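Local coordinates for putative snRNP Sm-like protein (Pyrococcus abyssi, PDB 1H64) that probably binds RNA as a heptameric ring of Sm-fold subunits, the archaeal counterpart of the Sm core of spliceosomal snRNPs, at residues C[7-12]-C[32-37]; C[16-21]-C[26-31]; C[45-48]-C[54-57]. All coordinates share one frame; numbering follows the deposited sequence.

Contact 1: C[7-12]-C[32-37]; sequences DVIHRS and IGYDIH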
ATOM      1  N   ASP C   7      -9.369 -18.154 -14.948  1.00 27.35           N
ATOM      2  CA  ASP C   7      -9.802 -19.436 -15.517  1.00 30.42           C
ATOM      3  C   ASP C   7      -9.317 -20.571 -14.612  1.00 28.74           C
ATOM      4  O   ASP C   7     -10.053 -21.510 -14.317  1.00 32.17           O
ATOM      5  CB  ASP C   7      -9.197 -19.662 -16.910  1.00 29.98           C
ATOM      6  CG  ASP C   7      -9.627 -18.619 -17.918  1.00 40.77           C
ATOM      7  OD1 ASP C   7     -10.812 -18.227 -17.893  1.00 42.91           O
ATOM      8  OD2 ASP C   7      -8.783 -18.212 -18.747  1.00 39.62           O
ATOM      9  N   VAL C   8      -8.058 -20.476 -14.203  1.00 29.24           N
ATOM     10  CA  VAL C   8      -7.433 -21.479 -13.342  1.00 27.18           C
ATOM     11  C   VAL C   8      -8.193 -21.594 -12.025  1.00 30.79           C
ATOM     12  O   VAL C   8      -8.529 -22.694 -11.573  1.00 27.11           O
ATOM     13  CB  VAL C   8      -5.958 -21.104 -13.046  1.00 27.56           C
ATOM     14  CG1 VAL C   8      -5.386 -22.027 -11.972  1.00 27.67           C
ATOM     15  CG2 VAL C   8      -5.132 -21.194 -14.301  1.00 25.34           C
ATOM     16  N   ILE C   9      -8.464 -20.450 -11.401  1.00 24.96           N
ATOM     17  CA  ILE C   9      -9.192 -20.432 -10.144  1.00 24.25           C
ATOM     18  C   ILE C   9     -10.574 -21.067 -10.332  1.00 28.60           C
ATOM     19  O   ILE C   9     -11.033 -21.869  -9.497  1.00 25.98           O
ATOM     20  CB  ILE C   9      -9.332 -18.983  -9.627  1.00 25.03           C
ATOM     21  CG1 ILE C   9      -7.948 -18.424  -9.287  1.00 28.35           C
ATOM     22  CG2 ILE C   9     -10.248 -18.925  -8.415  1.00 23.45           C
ATOM     23  CD1 ILE C   9      -7.159 -19.262  -8.303  1.00 34.72           C
ATOM     24  N   HIS C  10     -11.234 -20.728 -11.441  1.00 27.20           N
ATOM     25  CA  HIS C  10     -12.567 -21.261 -11.724  1.00 26.12           C
ATOM     26  C   HIS C  10     -12.562 -22.779 -11.879  1.00 23.02           C
ATOM     27  O   HIS C  10     -13.494 -23.456 -11.437  1.00 30.16           O
ATOM     28  CB  HIS C  10     -13.153 -20.658 -13.012  1.00 27.82           C
ATOM     29  CG  HIS C  10     -14.537 -21.139 -13.308  1.00 28.25           C
ATOM     30  ND1 HIS C  10     -15.637 -20.712 -12.595  1.00 32.48           N
ATOM     31  CD2 HIS C  10     -14.991 -22.081 -14.169  1.00 30.13           C
ATOM     32  CE1 HIS C  10     -16.706 -21.369 -13.004  1.00 32.36           C
ATOM     33  NE2 HIS C  10     -16.342 -22.207 -13.957  1.00 34.25           N
ATOM     34  N   ARG C  11     -11.531 -23.297 -12.530  1.00 26.68           N
ATOM     35  CA  ARG C  11     -11.391 -24.737 -12.751  1.00 33.61           C
ATOM     36  C   ARG C  11     -11.101 -25.498 -11.451  1.00 35.79           C
ATOM     37  O   ARG C  11     -11.242 -26.722 -11.396  1.00 34.38           O
ATOM     38  CB  ARG C  11     -10.231 -25.024 -13.704  1.00 35.48           C
ATOM     39  CG  ARG C  11     -10.281 -24.331 -15.047  1.00 47.91           C
ATOM     40  CD  ARG C  11      -9.029 -24.685 -15.849  1.00 53.05           C
ATOM     41  NE  ARG C  11      -8.975 -24.019 -17.147  1.00 59.52           N
ATOM     42  CZ  ARG C  11      -9.872 -24.184 -18.112  1.00 59.80           C
ATOM     43  NH1 ARG C  11     -10.905 -24.997 -17.933  1.00 62.00           N
ATOM     44  NH2 ARG C  11      -9.738 -23.538 -19.259  1.00 61.46           N
ATOM     45  N   SER C  12     -10.686 -24.780 -10.416  1.00 26.99           N
ATOM     46  CA  SER C  12     -10.341 -25.414  -9.150  1.00 29.31           C
ATOM     47  C   SER C  12     -11.474 -25.460  -8.133  1.00 29.75           C
ATOM     48  O   SER C  12     -11.255 -25.843  -6.982  1.00 33.03           O
ATOM     49  CB  SER C  12      -9.127 -24.712  -8.520  1.00 28.83           C
ATOM     50  OG  SER C  12      -8.007 -24.718  -9.390  1.00 31.18           O
ATOM     51  N   ILE C  32     -14.272 -23.278  -2.569  1.00 23.13           N
ATOM     52  CA  ILE C  32     -15.703 -23.306  -2.840  1.00 26.64           C
ATOM     53  C   ILE C  32     -16.281 -22.021  -3.441  1.00 27.96           C
ATOM     54  O   ILE C  32     -17.439 -21.997  -3.852  1.00 29.10           O
ATOM     55  CB  ILE C  32     -16.520 -23.674  -1.571  1.00 31.05           C
ATOM     56  CG1 ILE C  32     -16.168 -22.748  -0.406  1.00 33.61           C
ATOM     57  CG2 ILE C  32     -16.237 -25.126  -1.183  1.00 33.71           C
ATOM     58  CD1 ILE C  32     -16.980 -23.030   0.869  1.00 34.56           C
ATOM     59  N   GLY C  33     -15.481 -20.957  -3.502  1.00 25.74           N
ATOM     60  CA  GLY C  33     -15.979 -19.708  -4.061  1.00 24.15           C
ATOM     61  C   GLY C  33     -14.842 -18.726  -4.272  1.00 26.18           C
ATOM     62  O   GLY C  33     -13.739 -18.928  -3.759  1.00 24.22           O
ATOM     63  N   TYR C  34     -15.099 -17.673  -5.046  1.00 23.62           N
ATOM     64  CA  TYR C  34     -14.075 -16.677  -5.316  1.00 21.43           C
ATOM     65  C   TYR C  34     -14.744 -15.497  -6.006  1.00 22.21           C
ATOM     66  O   TYR C  34     -15.905 -15.578  -6.384  1.00 24.70           O
ATOM     67  CB  TYR C  34     -13.003 -17.260  -6.243  1.00 18.26           C
ATOM     68  CG  TYR C  34     -13.479 -17.545  -7.656  1.00 30.27           C
ATOM     69  CD1 TYR C  34     -13.359 -16.581  -8.667  1.00 28.78           C
ATOM     70  CD2 TYR C  34     -14.082 -18.761  -7.981  1.00 27.85           C
ATOM     71  CE1 TYR C  34     -13.832 -16.825  -9.956  1.00 34.80           C
ATOM     72  CE2 TYR C  34     -14.556 -19.012  -9.271  1.00 32.95           C
ATOM     73  CZ  TYR C  34     -14.429 -18.040 -10.251  1.00 35.41           C
ATOM     74  OH  TYR C  34     -14.902 -18.275 -11.523  1.00 37.59           O
ATOM     75  N   ASP C  35     -14.019 -14.396  -6.125  1.00 22.25           N
ATOM     76  CA  ASP C  35     -14.551 -13.251  -6.856  1.00 23.22           C
ATOM     77  C   ASP C  35     -13.443 -12.659  -7.716  1.00 23.60           C
ATOM     78  O   ASP C  35     -12.302 -13.116  -7.686  1.00 22.70           O
ATOM     79  CB  ASP C  35     -15.162 -12.199  -5.920  1.00 17.53           C
ATOM     80  CG  ASP C  35     -14.160 -11.628  -4.942  1.00 21.23           C
ATOM     81  OD1 ASP C  35     -12.962 -11.542  -5.281  1.00 21.57           O
ATOM     82  OD2 ASP C  35     -14.591 -11.246  -3.835  1.00 30.19           O
ATOM     83  N   ILE C  36     -13.781 -11.625  -8.477  1.00 22.65           N
ATOM     84  CA  ILE C  36     -12.829 -10.999  -9.384  1.00 24.63           C
ATOM     85  C   ILE C  36     -11.602 -10.343  -8.752  1.00 23.89           C
ATOM     86  O   ILE C  36     -10.630 -10.063  -9.446  1.00 25.39           O
ATOM     87  CB  ILE C  36     -13.562  -9.976 -10.277  1.00 28.25           C
ATOM     88  CG1 ILE C  36     -12.614  -9.437 -11.346  1.00 34.69           C
ATOM     89  CG2 ILE C  36     -14.101  -8.849  -9.424  1.00 27.10           C
ATOM     90  CD1 ILE C  36     -11.960 -10.527 -12.162  1.00 42.97           C
ATOM     91  N   HIS C  37     -11.633 -10.106  -7.443  1.00 21.22           N
ATOM     92  CA  HIS C  37     -10.490  -9.490  -6.751  1.00 23.89           C
ATOM     93  C   HIS C  37      -9.559 -10.584  -6.229  1.00 18.66           C
ATOM     94  O   HIS C  37      -8.536 -10.315  -5.603  1.00 21.33           O
ATOM     95  CB  HIS C  37     -10.987  -8.646  -5.571  1.00 23.84           C
ATOM     96  CG  HIS C  37     -12.040  -7.659  -5.947  1.00 31.60           C
ATOM     97  ND1 HIS C  37     -11.796  -6.606  -6.802  1.00 32.36           N
ATOM     98  CD2 HIS C  37     -13.358  -7.602  -5.642  1.00 33.81           C
ATOM     99  CE1 HIS C  37     -12.921  -5.943  -7.013  1.00 33.48           C
ATOM    100  NE2 HIS C  37     -13.884  -6.528  -6.321  1.00 37.55           N
TER
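Y34 carries its ring to the helix with CG set between the backbone N and the carbonyl carbon (chi1 68°), while H10 turns its imidazole to meet it with CG opposite the backbone N (chi1 -178°). The two side chains join the N-terminal helix of the Sm fold, 5-11, to the end of the long bent strand 25-34, just past the classic bulge that I32 and G33 form against V41. H10 ND1 and Y34 OH are hydrogen-bonded at 2.8 Å, and either atom could be the donor. The angle of 140° shows a clearly bent bond, and each group meets the other at its ring edge. One residue earlier, I9 lays its CG2 methyl over a face of the tyrosine ring, 3.9 Å from the centroid: a CH-pi contact displaced from the centre towards CG. The CG1 branch of I9 leads away from this ring, and the residue also packs on L31 and on I70 of strand 67-72, so I9 ties the helix to the barrel. L13 and V40 also touch Y34. The phenol is thus fixed at two points, the hydroxyl by the histidine and the ring base by the isoleucine. The closest apolar approach is I9 CG2 to Y34 CG, 3.6 Å.

Contact 2: C[16-21]-C[26-31]; sequences DVLVIL and EFRGRL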
ATOM      1  N   ASP C  16      -8.937 -29.223  -3.810  1.00 32.93           N
ATOM      2  CA  ASP C  16      -7.983 -28.770  -2.798  1.00 32.15           C
ATOM      3  C   ASP C  16      -7.002 -27.780  -3.436  1.00 31.05           C
ATOM      4  O   ASP C  16      -6.519 -27.996  -4.551  1.00 24.28           O
ATOM      5  CB  ASP C  16      -7.201 -29.966  -2.222  1.00 36.08           C
ATOM      6  CG  ASP C  16      -6.259 -29.571  -1.077  1.00 43.87           C
ATOM      7  OD1 ASP C  16      -6.741 -29.247   0.033  1.00 42.62           O
ATOM      8  OD2 ASP C  16      -5.023 -29.585  -1.286  1.00 50.37           O
ATOM      9  N   VAL C  17      -6.728 -26.689  -2.731  1.00 28.83           N
ATOM     10  CA  VAL C  17      -5.772 -25.698  -3.217  1.00 26.03           C
ATOM     11  C   VAL C  17      -4.883 -25.231  -2.082  1.00 27.49           C
ATOM     12  O   VAL C  17      -5.190 -25.419  -0.891  1.00 29.08           O
ATOM     13  CB  VAL C  17      -6.457 -24.434  -3.794  1.00 25.89           C
ATOM     14  CG1 VAL C  17      -7.311 -24.795  -5.009  1.00 26.63           C
ATOM     15  CG2 VAL C  17      -7.306 -23.775  -2.720  1.00 28.75           C
ATOM     16  N   LEU C  18      -3.781 -24.608  -2.471  1.00 25.07           N
ATOM     17  CA  LEU C  18      -2.815 -24.033  -1.545  1.00 23.57           C
ATOM     18  C   LEU C  18      -2.859 -22.504  -1.751  1.00 24.12           C
ATOM     19  O   LEU C  18      -2.721 -22.033  -2.883  1.00 20.79           O
ATOM     20  CB  LEU C  18      -1.420 -24.553  -1.889  1.00 22.57           C
ATOM     21  CG  LEU C  18      -0.204 -24.028  -1.117  1.00 31.88           C
ATOM     22  CD1 LEU C  18      -0.392 -24.269   0.373  1.00 32.63           C
ATOM     23  CD2 LEU C  18       1.057 -24.736  -1.611  1.00 35.10           C
ATOM     24  N   VAL C  19      -3.086 -21.741  -0.685  1.00 23.04           N
ATOM     25  CA  VAL C  19      -3.093 -20.276  -0.801  1.00 22.66           C
ATOM     26  C   VAL C  19      -1.864 -19.784  -0.031  1.00 23.09           C
ATOM     27  O   VAL C  19      -1.817 -19.877   1.203  1.00 25.17           O
ATOM     28  CB  VAL C  19      -4.383 -19.655  -0.198  1.00 21.88           C
ATOM     29  CG1 VAL C  19      -4.336 -18.122  -0.309  1.00 23.78           C
ATOM     30  CG2 VAL C  19      -5.629 -20.209  -0.920  1.00 18.48           C
ATOM     31  N   ILE C  20      -0.873 -19.288  -0.766  1.00 19.29           N
ATOM     32  CA  ILE C  20       0.368 -18.778  -0.198  1.00 23.70           C
ATOM     33  C   ILE C  20       0.250 -17.285   0.112  1.00 25.68           C
ATOM     34  O   ILE C  20      -0.075 -16.474  -0.767  1.00 19.53           O
ATOM     35  CB  ILE C  20       1.544 -18.987  -1.170  1.00 21.61           C
ATOM     36  CG1 ILE C  20       1.635 -20.460  -1.573  1.00 29.16           C
ATOM     37  CG2 ILE C  20       2.847 -18.548  -0.522  1.00 24.14           C
ATOM     38  CD1 ILE C  20       2.735 -20.748  -2.586  1.00 29.30           C
ATOM     39  N   LEU C  21       0.506 -16.928   1.366  1.00 24.32           N
ATOM     40  CA  LEU C  21       0.419 -15.537   1.777  1.00 30.69           C
ATOM     41  C   LEU C  21       1.800 -14.890   1.750  1.00 33.71           C
ATOM     42  O   LEU C  21       2.818 -15.575   1.712  1.00 33.31           O
ATOM     43  CB  LEU C  21      -0.211 -15.456   3.171  1.00 31.74           C
ATOM     44  CG  LEU C  21      -1.555 -16.199   3.208  1.00 35.84           C
ATOM     45  CD1 LEU C  21      -1.950 -16.465   4.635  1.00 37.58           C
ATOM     46  CD2 LEU C  21      -2.634 -15.392   2.471  1.00 35.08           C
ATOM     47  N   GLU C  26       0.728 -20.047   5.043  1.00 36.08           N
ATOM     48  CA  GLU C  26      -0.251 -20.501   4.056  1.00 36.49           C
ATOM     49  C   GLU C  26      -1.532 -21.157   4.538  1.00 34.76           C
ATOM     50  O   GLU C  26      -1.666 -21.520   5.703  1.00 30.42           O
ATOM     51  CB  GLU C  26       0.431 -21.417   3.028  1.00 38.35           C
ATOM     52  CG  GLU C  26       1.450 -22.394   3.591  1.00 50.99           C
ATOM     53  CD  GLU C  26       2.255 -23.093   2.498  1.00 53.80           C
ATOM     54  OE1 GLU C  26       2.930 -22.393   1.712  1.00 57.42           O
ATOM     55  OE2 GLU C  26       2.221 -24.340   2.420  1.00 57.86           O
ATOM     56  N   PHE C  27      -2.495 -21.259   3.627  1.00 27.96           N
ATOM     57  CA  PHE C  27      -3.760 -21.901   3.922  1.00 31.00           C
ATOM     58  C   PHE C  27      -3.951 -23.017   2.911  1.00 33.77           C
ATOM     59  O   PHE C  27      -3.485 -22.918   1.772  1.00 29.89           O
ATOM     60  CB  PHE C  27      -4.940 -20.941   3.794  1.00 31.48           C
ATOM     61  CG  PHE C  27      -5.058 -19.946   4.909  1.00 31.54           C
ATOM     62  CD1 PHE C  27      -4.747 -18.608   4.694  1.00 32.47           C
ATOM     63  CD2 PHE C  27      -5.532 -20.332   6.157  1.00 33.25           C
ATOM     64  CE1 PHE C  27      -4.913 -17.668   5.703  1.00 36.70           C
ATOM     65  CE2 PHE C  27      -5.703 -19.396   7.176  1.00 33.38           C
ATOM     66  CZ  PHE C  27      -5.392 -18.062   6.947  1.00 34.98           C
ATOM     67  N   ARG C  28      -4.609 -24.090   3.340  1.00 29.56           N
ATOM     68  CA  ARG C  28      -4.900 -25.202   2.444  1.00 32.82           C
ATOM     69  C   ARG C  28      -6.332 -25.598   2.729  1.00 29.48           C
ATOM     70  O   ARG C  28      -6.756 -25.635   3.884  1.00 30.17           O
ATOM     71  CB  ARG C  28      -3.950 -26.384   2.679  1.00 37.60           C
ATOM     72  CG  ARG C  28      -2.482 -25.991   2.682  1.00 45.30           C
ATOM     73  CD  ARG C  28      -1.585 -27.119   2.187  1.00 51.02           C
ATOM     74  NE  ARG C  28      -1.729 -27.329   0.746  1.00 56.74           N
ATOM     75  CZ  ARG C  28      -0.930 -28.100   0.015  1.00 55.76           C
ATOM     76  NH1 ARG C  28       0.080 -28.744   0.583  1.00 59.42           N
ATOM     77  NH2 ARG C  28      -1.142 -28.226  -1.287  1.00 58.63           N
ATOM     78  N   GLY C  29      -7.095 -25.859   1.673  1.00 31.49           N
ATOM     79  CA  GLY C  29      -8.481 -26.237   1.857  1.00 27.84           C
ATOM     80  C   GLY C  29      -9.151 -26.488   0.526  1.00 28.09           C
ATOM     81  O   GLY C  29      -8.502 -26.447  -0.519  1.00 26.55           O
ATOM     82  N   ARG C  30     -10.444 -26.778   0.564  1.00 26.67           N
ATOM     83  CA  ARG C  30     -11.178 -27.030  -0.659  1.00 30.16           C
ATOM     84  C   ARG C  30     -11.753 -25.700  -1.147  1.00 24.46           C
ATOM     85  O   ARG C  30     -12.461 -25.017  -0.414  1.00 23.07           O
ATOM     86  CB  ARG C  30     -12.307 -28.038  -0.403  1.00 32.21           C
ATOM     87  CG  ARG C  30     -13.063 -28.468  -1.660  1.00 36.58           C
ATOM     88  CD  ARG C  30     -14.022 -29.612  -1.363  1.00 36.38           C
ATOM     89  NE  ARG C  30     -14.798 -29.367  -0.154  1.00 41.84           N
ATOM     90  CZ  ARG C  30     -16.019 -28.847  -0.128  1.00 40.79           C
ATOM     91  NH1 ARG C  30     -16.631 -28.514  -1.258  1.00 45.08           N
ATOM     92  NH2 ARG C  30     -16.622 -28.643   1.036  1.00 42.35           N
ATOM     93  N   LEU C  31     -11.439 -25.328  -2.377  1.00 27.28           N
ATOM     94  CA  LEU C  31     -11.967 -24.060  -2.919  1.00 27.33           C
ATOM     95  C   LEU C  31     -13.469 -24.128  -3.211  1.00 24.31           C
ATOM     96  O   LEU C  31     -13.906 -24.942  -4.016  1.00 29.52           O
ATOM     97  CB  LEU C  31     -11.221 -23.693  -4.208  1.00 22.22           C
ATOM     98  CG  LEU C  31     -11.575 -22.338  -4.848  1.00 26.02           C
ATOM     99  CD1 LEU C  31     -11.068 -21.179  -3.957  1.00 21.20           C
ATOM    100  CD2 LEU C  31     -10.929 -22.264  -6.222  1.00 25.10           C
TER
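Strands 16-21 and 26-31 form an antiparallel beta hairpin at the centre of the Sm fold, a small, strongly bent, SH3-like barrel. V17 pairs with G29 and V19 with F27 as hydrogen-bonded pairs, alternating with the non-hydrogen-bonded pairs D16-R30, L18-R28 and I20-E26. The straightest of the four backbone bonds is V19 N to F27 O, 2.8 Å at 178°; the longest is G29 N to V17 O, 3.2 Å. CA-H...O contacts supplement these bonds, as from R28 CA to V17 O at 3.4 Å.

One face carries D16, L18, I20, E26, R28 and R30. There L18, with CG opposite its backbone N (chi1 176°), lies between two charged chains: its CD1 approaches E26 OE2 at 3.3 Å and R28 NE at 3.4 Å. The arginine bends at chi3 (71°) and lays its guanidinium over the leucine, leaving NE buried without a polar partner. D16 OD2 stands 4.1 Å from R28 NH2, well out of the guanidinium plane, so no N-H points at the oxygen and any link is probably one of charge.

On the other face V17, V19 and F27 point into the barrel, and L21 CD1 meets F27 CE1 obliquely at 3.4 Å. L42 of strand 40-42 covers V17 and V19, while I60 and I62 of strand 60-62 pack on F27. Strand 67-72 pairs with 16-21 on the edge that 25-34 does not use, and strand 45-49 bonds to the other edge of 25-34, at E26 and R28.

Contact 3: C[45-48]-C[54-57]; sequences AEMI and VKRY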
ATOM      1  N   ALA C  45     -10.656 -25.862   6.054  1.00 28.20           N
ATOM      2  CA  ALA C  45      -9.328 -25.279   5.934  1.00 29.77           C
ATOM      3  C   ALA C  45      -8.423 -25.406   7.146  1.00 30.16           C
ATOM      4  O   ALA C  45      -8.882 -25.591   8.274  1.00 31.94           O
ATOM      5  CB  ALA C  45      -9.454 -23.786   5.559  1.00 28.21           C
ATOM      6  N   GLU C  46      -7.130 -25.263   6.879  1.00 31.40           N
ATOM      7  CA  GLU C  46      -6.107 -25.290   7.906  1.00 36.21           C
ATOM      8  C   GLU C  46      -5.044 -24.229   7.597  1.00 37.19           C
ATOM      9  O   GLU C  46      -4.655 -24.030   6.440  1.00 36.68           O
ATOM     10  CB  GLU C  46      -5.472 -26.682   7.993  1.00 38.68           C
ATOM     11  CG  GLU C  46      -4.839 -27.179   6.707  1.00 51.54           C
ATOM     12  CD  GLU C  46      -4.955 -28.693   6.547  1.00 54.23           C
ATOM     13  OE1 GLU C  46      -6.087 -29.188   6.358  1.00 61.29           O
ATOM     14  OE2 GLU C  46      -3.921 -29.385   6.613  1.00 58.54           O
ATOM     15  N   MET C  47      -4.613 -23.520   8.631  1.00 34.23           N
ATOM     16  CA  MET C  47      -3.570 -22.523   8.478  1.00 30.79           C
ATOM     17  C   MET C  47      -2.255 -23.243   8.738  1.00 35.15           C
ATOM     18  O   MET C  47      -2.089 -23.922   9.766  1.00 34.48           O
ATOM     19  CB  MET C  47      -3.767 -21.386   9.478  1.00 31.87           C
ATOM     20  CG  MET C  47      -2.615 -20.402   9.512  1.00 32.13           C
ATOM     21  SD  MET C  47      -2.822 -19.230  10.861  1.00 42.28           S
ATOM     22  CE  MET C  47      -4.294 -18.363  10.317  1.00 40.37           C
ATOM     23  N   ILE C  48      -1.329 -23.124   7.799  1.00 30.45           N
ATOM     24  CA  ILE C  48      -0.035 -23.769   7.927  1.00 35.34           C
ATOM     25  C   ILE C  48       1.059 -22.737   8.170  1.00 37.86           C
ATOM     26  O   ILE C  48       1.154 -21.744   7.446  1.00 34.82           O
ATOM     27  CB  ILE C  48       0.306 -24.574   6.655  1.00 37.46           C
ATOM     28  CG1 ILE C  48      -0.741 -25.678   6.447  1.00 41.40           C
ATOM     29  CG2 ILE C  48       1.702 -25.152   6.758  1.00 40.42           C
ATOM     30  CD1 ILE C  48      -0.892 -26.614   7.623  1.00 43.43           C
ATOM     31  N   VAL C  54      -1.674 -24.902  12.472  1.00 35.16           N
ATOM     32  CA  VAL C  54      -1.829 -24.135  13.701  1.00 33.51           C
ATOM     33  C   VAL C  54      -3.257 -23.667  13.947  1.00 34.58           C
ATOM     34  O   VAL C  54      -3.567 -23.146  15.022  1.00 36.21           O
ATOM     35  CB  VAL C  54      -0.849 -22.933  13.739  1.00 36.42           C
ATOM     36  CG1 VAL C  54       0.581 -23.446  13.677  1.00 36.05           C
ATOM     37  CG2 VAL C  54      -1.128 -21.974  12.585  1.00 33.26           C
ATOM     38  N   LYS C  55      -4.125 -23.870  12.957  1.00 32.59           N
ATOM     39  CA  LYS C  55      -5.536 -23.505  13.058  1.00 33.38           C
ATOM     40  C   LYS C  55      -6.342 -24.281  12.010  1.00 29.96           C
ATOM     41  O   LYS C  55      -5.804 -24.714  10.986  1.00 34.92           O
ATOM     42  CB  LYS C  55      -5.739 -21.997  12.824  1.00 35.29           C
ATOM     43  CG  LYS C  55      -5.132 -21.069  13.874  1.00 41.86           C
ATOM     44  CD  LYS C  55      -6.133 -20.661  14.959  1.00 42.45           C
ATOM     45  CE  LYS C  55      -7.168 -19.678  14.422  1.00 46.72           C
ATOM     46  NZ  LYS C  55      -7.887 -18.928  15.502  1.00 40.70           N
ATOM     47  N   ARG C  56      -7.628 -24.468  12.278  1.00 30.43           N
ATOM     48  CA  ARG C  56      -8.509 -25.151  11.343  1.00 31.58           C
ATOM     49  C   ARG C  56      -9.797 -24.371  11.290  1.00 32.49           C
ATOM     50  O   ARG C  56     -10.214 -23.765  12.281  1.00 33.98           O
ATOM     51  CB  ARG C  56      -8.772 -26.605  11.760  1.00 37.13           C
ATOM     52  CG  ARG C  56      -7.626 -27.532  11.397  1.00 39.75           C
ATOM     53  CD  ARG C  56      -7.897 -28.986  11.754  1.00 44.97           C
ATOM     54  NE  ARG C  56      -6.693 -29.788  11.561  1.00 49.90           N
ATOM     55  CZ  ARG C  56      -6.489 -30.984  12.099  1.00 49.06           C
ATOM     56  NH1 ARG C  56      -7.414 -31.538  12.870  1.00 54.49           N
ATOM     57  NH2 ARG C  56      -5.346 -31.613  11.885  1.00 47.82           N
ATOM     58  N   TYR C  57     -10.425 -24.373  10.123  1.00 30.87           N
ATOM     59  CA  TYR C  57     -11.660 -23.639   9.950  1.00 27.75           C
ATOM     60  C   TYR C  57     -12.626 -24.451   9.111  1.00 29.99           C
ATOM     61  O   TYR C  57     -12.224 -25.072   8.123  1.00 32.54           O
ATOM     62  CB  TYR C  57     -11.371 -22.302   9.245  1.00 31.11           C
ATOM     63  CG  TYR C  57     -10.169 -21.563   9.790  1.00 27.09           C
ATOM     64  CD1 TYR C  57      -8.892 -21.804   9.294  1.00 25.47           C
ATOM     65  CD2 TYR C  57     -10.317 -20.621  10.805  1.00 30.56           C
ATOM     66  CE1 TYR C  57      -7.781 -21.119   9.798  1.00 27.78           C
ATOM     67  CE2 TYR C  57      -9.219 -19.928  11.316  1.00 33.20           C
ATOM     68  CZ  TYR C  57      -7.957 -20.180  10.814  1.00 29.78           C
ATOM     69  OH  TYR C  57      -6.887 -19.506  11.355  1.00 28.84           O
TER
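A45-I48 and V54-Y57 run antiparallel, their short axes 4.5 Å apart at closest approach and 162° between directions. A45 and Y57 form a hydrogen-bonded pair, with Y57 N to A45 O at 2.7 Å; the return bond, A45 N to Y57 O, is more bent, at 140°. E46 and R56 follow as a non-hydrogen-bonded pair. Toward the turn, M47 N meets K55 O from above the carbonyl plane, whereas V54 N reaches M47 O almost straight, at 2.9 Å.

M47 and Y57 carry the side-chain contact on the face they share with A45 and K55. The methionine sets CG opposite its backbone N (chi1 172°) and stays extended to SD; the bend at the last torsion then swings CE to 3.0 Å from Y57 OH, a tight approach. Its CB lies at the ring edge, near the plane, 4.0 Å from Y57 CE1, and SD rests on V54 CG2 at 3.7 Å. This is the beta hairpin of strands 45-49 and 52-57 in the Sm fold, and it lies at a subunit boundary: M47 and Y57 both pack on I20 of a neighbouring subunit, and K55 on L18 of that subunit. The phenol oxygen is buried here with no polar partner in the model. With Y57 cut back to an alanine the ring is lost, and a gap is likely to open beside M47, F27 and I20 of the neighbouring subunit, with the methionine CE freer to turn. On the other face, E46 CB and R56 CG touch 4.1 Å apart.

In the fold
All three contacts reach one curled antiparallel sheet, which with the N-terminal helix makes the Sm fold. Along the chain contact 1 spans contact 2, and contact 3 follows in series. Contacts 1 and 2 share strand 25-34, have centres about 12 Å apart and touch where L31 and V17 meet S12. Contact 3 is about 10 Å from contact 2, centre to centre; strand 45-49 adds to strand 25-34 there, with E26 O to I48 N at 2.7 Å. The centres of contacts 1 and 3 lie about 20 Å apart on opposite sides of the chain's centre, yet strand 25-34 links them, and one subunit meets the same neighbour in the heptameric ring at both.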